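Local structure of biofilm-associated surface protein (Staphylococcus aureus, 7C7U) at residues Trp251-Gln256 with Gly302-Asp307. The protein is a cell wall-anchored surface protein that probably promotes biofilm formation, with a switch-like control of functional amyloid assembly. Sequence-based numbering, arbitrary orientation.
Sequences WAYNYQ and GTITSD
The ring of Tyr255 lies over the backbone of Gly302, one face against the glycine carbonyl carbon, with CE1 of Tyr255 3.4 Å from CA of Gly302. Gly302, with no side chain, lets the ring rest directly on the main chain. With CG of Tyr255 between its own backbone N and carbonyl carbon (chi1 44°), the ring is directed across the neighbouring strand. Beneath this aromatic cover the two strands run antiparallel, and Tyr255 and Gly302 exchange two backbone hydrogen bonds, each 2.9 Å from N of one to O of the other. Tyr253 and Ile304 form the next hydrogen-bonded pair, and CG2 of the beta-branched Ile304 packs 3.9 Å from CB of Tyr253, near the plane of the tyrosine ring at its edge. On the opposite face, Asn254 and Thr303 stand side by side: the amide ND2 hydrogen-bonds Thr369 and Tyr367 on the next strand, leaving OD1 of Asn254 3.1 Å from OG1 of Thr303. Small Ala252 fits beside Thr303 and Thr305, and OG1 of Thr305 donates to O of Trp251 over 2.8 Å, from above the carbonyl plane. A water links OH of Tyr255 to O of Thr303, while that phenol also hydrogen-bonds to O of Thr295, and OH of Tyr253 to OE1 of Gln233. Strand 301-305 is outermost in a four-stranded antiparallel sheet that strand 252-257 continues to strand 359-369; this sheet packs face to face on a second antiparallel sheet, with Tyr253, Tyr255 and Ile304 between them, against strands 290-294 and 323-331.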
ATOM      1  N   TRP A 251     -38.033  -8.338  -1.235  1.00 30.35           N
ATOM      2  CA  TRP A 251     -36.880  -8.703  -0.444  1.00 27.88           C
ATOM      3  C   TRP A 251     -36.253  -7.466   0.212  1.00 25.32           C
ATOM      4  O   TRP A 251     -36.529  -6.322  -0.156  1.00 29.02           O
ATOM      5  CB  TRP A 251     -35.841  -9.394  -1.318  1.00 26.69           C
ATOM      6  CG  TRP A 251     -36.225 -10.746  -1.822  1.00 27.39           C
ATOM      7  CD1 TRP A 251     -37.382 -11.455  -1.553  1.00 28.40           C
ATOM      8  CD2 TRP A 251     -35.446 -11.571  -2.693  1.00 27.07           C
ATOM      9  NE1 TRP A 251     -37.360 -12.663  -2.229  1.00 26.50           N
ATOM     10  CE2 TRP A 251     -36.193 -12.756  -2.937  1.00 27.44           C
ATOM     11  CE3 TRP A 251     -34.206 -11.415  -3.312  1.00 26.98           C
ATOM     12  CZ2 TRP A 251     -35.712 -13.782  -3.732  1.00 27.15           C
ATOM     13  CZ3 TRP A 251     -33.741 -12.430  -4.123  1.00 31.09           C
ATOM     14  CH2 TRP A 251     -34.492 -13.599  -4.325  1.00 29.00           C
ATOM     15  N   ALA A 252     -35.343  -7.707   1.156  1.00 28.95           N
ATOM     16  CA  ALA A 252     -34.545  -6.623   1.722  1.00 32.26           C
ATOM     17  C   ALA A 252     -33.063  -6.928   1.571  1.00 31.47           C
ATOM     18  O   ALA A 252     -32.649  -8.087   1.638  1.00 30.05           O
ATOM     19  CB  ALA A 252     -34.876  -6.406   3.205  1.00 33.65           C
ATOM     20  N   TYR A 253     -32.257  -5.869   1.389  1.00 32.04           N
ATOM     21  CA  TYR A 253     -30.811  -5.983   1.451  1.00 30.20           C
ATOM     22  C   TYR A 253     -30.338  -5.563   2.840  1.00 31.07           C
ATOM     23  O   TYR A 253     -30.740  -4.508   3.346  1.00 31.74           O
ATOM     24  CB  TYR A 253     -30.132  -5.123   0.381  1.00 28.94           C
ATOM     25  CG  TYR A 253     -28.638  -5.320   0.360  1.00 30.16           C
ATOM     26  CD1 TYR A 253     -28.096  -6.561   0.046  1.00 27.84           C
ATOM     27  CD2 TYR A 253     -27.758  -4.263   0.662  1.00 26.20           C
ATOM     28  CE1 TYR A 253     -26.742  -6.765   0.046  1.00 28.07           C
ATOM     29  CE2 TYR A 253     -26.411  -4.465   0.666  1.00 29.75           C
ATOM     30  CZ  TYR A 253     -25.902  -5.698   0.343  1.00 30.30           C
ATOM     31  OH  TYR A 253     -24.547  -5.875   0.335  1.00 29.94           O
ATOM     32  N   ASN A 254     -29.463  -6.372   3.430  1.00 29.15           N
ATOM     33  CA  ASN A 254     -29.005  -6.221   4.806  1.00 28.88           C
ATOM     34  C   ASN A 254     -27.488  -6.118   4.808  1.00 29.99           C
ATOM     35  O   ASN A 254     -26.815  -6.804   4.035  1.00 30.66           O
ATOM     36  CB  ASN A 254     -29.453  -7.426   5.661  1.00 27.25           C
ATOM     37  CG  ASN A 254     -30.940  -7.693   5.551  1.00 30.60           C
ATOM     38  OD1 ASN A 254     -31.723  -7.270   6.401  1.00 31.79           O
ATOM     39  ND2 ASN A 254     -31.347  -8.379   4.476  1.00 27.70           N
ATOM     40  N   TYR A 255     -26.936  -5.272   5.676  1.00 33.03           N
ATOM     41  CA  TYR A 255     -25.504  -5.003   5.629  1.00 27.29           C
ATOM     42  C   TYR A 255     -24.984  -4.789   7.048  1.00 29.33           C
ATOM     43  O   TYR A 255     -25.705  -4.319   7.930  1.00 28.02           O
ATOM     44  CB  TYR A 255     -25.196  -3.788   4.696  1.00 28.19           C
ATOM     45  CG  TYR A 255     -26.154  -2.643   4.915  1.00 29.74           C
ATOM     46  CD1 TYR A 255     -25.867  -1.649   5.851  1.00 28.81           C
ATOM     47  CD2 TYR A 255     -27.371  -2.592   4.248  1.00 28.14           C
ATOM     48  CE1 TYR A 255     -26.762  -0.616   6.087  1.00 33.97           C
ATOM     49  CE2 TYR A 255     -28.280  -1.575   4.479  1.00 30.11           C
ATOM     50  CZ  TYR A 255     -27.976  -0.591   5.406  1.00 32.12           C
ATOM     51  OH  TYR A 255     -28.881   0.423   5.646  1.00 30.88           O
ATOM     52  N   GLN A 256     -23.742  -5.208   7.275  1.00 29.43           N
ATOM     53  CA  GLN A 256     -23.077  -5.064   8.567  1.00 29.37           C
ATOM     54  C   GLN A 256     -21.771  -4.315   8.341  1.00 27.38           C
ATOM     55  O   GLN A 256     -20.918  -4.770   7.572  1.00 26.10           O
ATOM     56  CB  GLN A 256     -22.828  -6.433   9.216  1.00 30.70           C
ATOM     57  CG  GLN A 256     -24.130  -7.279   9.411  1.00 28.07           C
ATOM     58  CD  GLN A 256     -23.936  -8.503  10.318  1.00 34.02           C
ATOM     59  OE1 GLN A 256     -22.823  -9.000  10.479  1.00 35.65           O
ATOM     60  NE2 GLN A 256     -25.035  -9.006  10.900  1.00 32.20           N
ATOM     61  N   GLY A 302     -27.599  -2.512   9.258  1.00 34.35           N
ATOM     62  CA  GLY A 302     -28.699  -1.828   8.614  1.00 31.91           C
ATOM     63  C   GLY A 302     -29.399  -2.740   7.628  1.00 31.56           C
ATOM     64  O   GLY A 302     -28.931  -3.839   7.309  1.00 26.84           O
ATOM     65  N   THR A 303     -30.531  -2.248   7.140  1.00 30.78           N
ATOM     66  CA  THR A 303     -31.343  -2.966   6.171  1.00 36.38           C
ATOM     67  C   THR A 303     -32.063  -1.938   5.311  1.00 35.31           C
ATOM     68  O   THR A 303     -32.403  -0.848   5.778  1.00 37.65           O
ATOM     69  CB  THR A 303     -32.332  -3.912   6.870  1.00 35.32           C
ATOM     70  OG1 THR A 303     -33.150  -4.555   5.887  1.00 39.70           O
ATOM     71  CG2 THR A 303     -33.223  -3.136   7.812  1.00 41.53           C
ATOM     72  N   ILE A 304     -32.264  -2.270   4.043  1.00 33.66           N
ATOM     73  CA  ILE A 304     -32.980  -1.388   3.132  1.00 32.21           C
ATOM     74  C   ILE A 304     -33.920  -2.243   2.292  1.00 35.21           C
ATOM     75  O   ILE A 304     -33.586  -3.370   1.914  1.00 31.11           O
ATOM     76  CB  ILE A 304     -32.023  -0.556   2.249  1.00 33.39           C
ATOM     77  CG1 ILE A 304     -32.818   0.447   1.414  1.00 31.72           C
ATOM     78  CG2 ILE A 304     -31.192  -1.452   1.342  1.00 33.72           C
ATOM     79  CD1 ILE A 304     -31.991   1.304   0.529  1.00 36.80           C
ATOM     80  N   THR A 305     -35.116  -1.727   2.044  1.00 32.54           N
ATOM     81  CA  THR A 305     -36.063  -2.402   1.171  1.00 35.41           C
ATOM     82  C   THR A 305     -36.797  -1.341   0.365  1.00 34.71           C
ATOM     83  O   THR A 305     -36.498  -0.144   0.444  1.00 38.87           O
ATOM     84  CB  THR A 305     -37.023  -3.300   1.957  1.00 32.80           C
ATOM     85  OG1 THR A 305     -37.749  -4.155   1.042  1.00 39.33           O
ATOM     86  CG2 THR A 305     -37.983  -2.457   2.778  1.00 36.36           C
ATOM     87  N   SER A 306     -37.741  -1.787  -0.444  1.00 35.11           N
ATOM     88  CA  SER A 306     -38.329  -0.944  -1.465  1.00 33.35           C
ATOM     89  C   SER A 306     -39.627  -1.585  -1.926  1.00 34.46           C
ATOM     90  O   SER A 306     -39.862  -2.768  -1.700  1.00 32.57           O
ATOM     91  CB  SER A 306     -37.366  -0.782  -2.641  1.00 35.31           C
ATOM     92  OG  SER A 306     -38.043  -0.353  -3.790  1.00 36.32           O
ATOM     93  N   ASP A 307     -40.467  -0.790  -2.582  1.00 38.81           N
ATOM     94  CA  ASP A 307     -41.640  -1.365  -3.219  1.00 39.81           C
ATOM     95  C   ASP A 307     -41.272  -2.102  -4.492  1.00 36.43           C
ATOM     96  O   ASP A 307     -42.084  -2.879  -4.998  1.00 38.07           O
ATOM     97  CB  ASP A 307     -42.685  -0.281  -3.512  1.00 42.14           C
ATOM     98  CG  ASP A 307     -43.478   0.121  -2.272  1.00 42.51           C
ATOM     99  OD1 ASP A 307     -43.853  -0.766  -1.478  1.00 48.88           O
ATOM    100  OD2 ASP A 307     -43.725   1.325  -2.083  1.00 49.88           O
TER
HETATM  101  O   HOH W   1     -31.112   2.053   5.525  1.00 37.77           O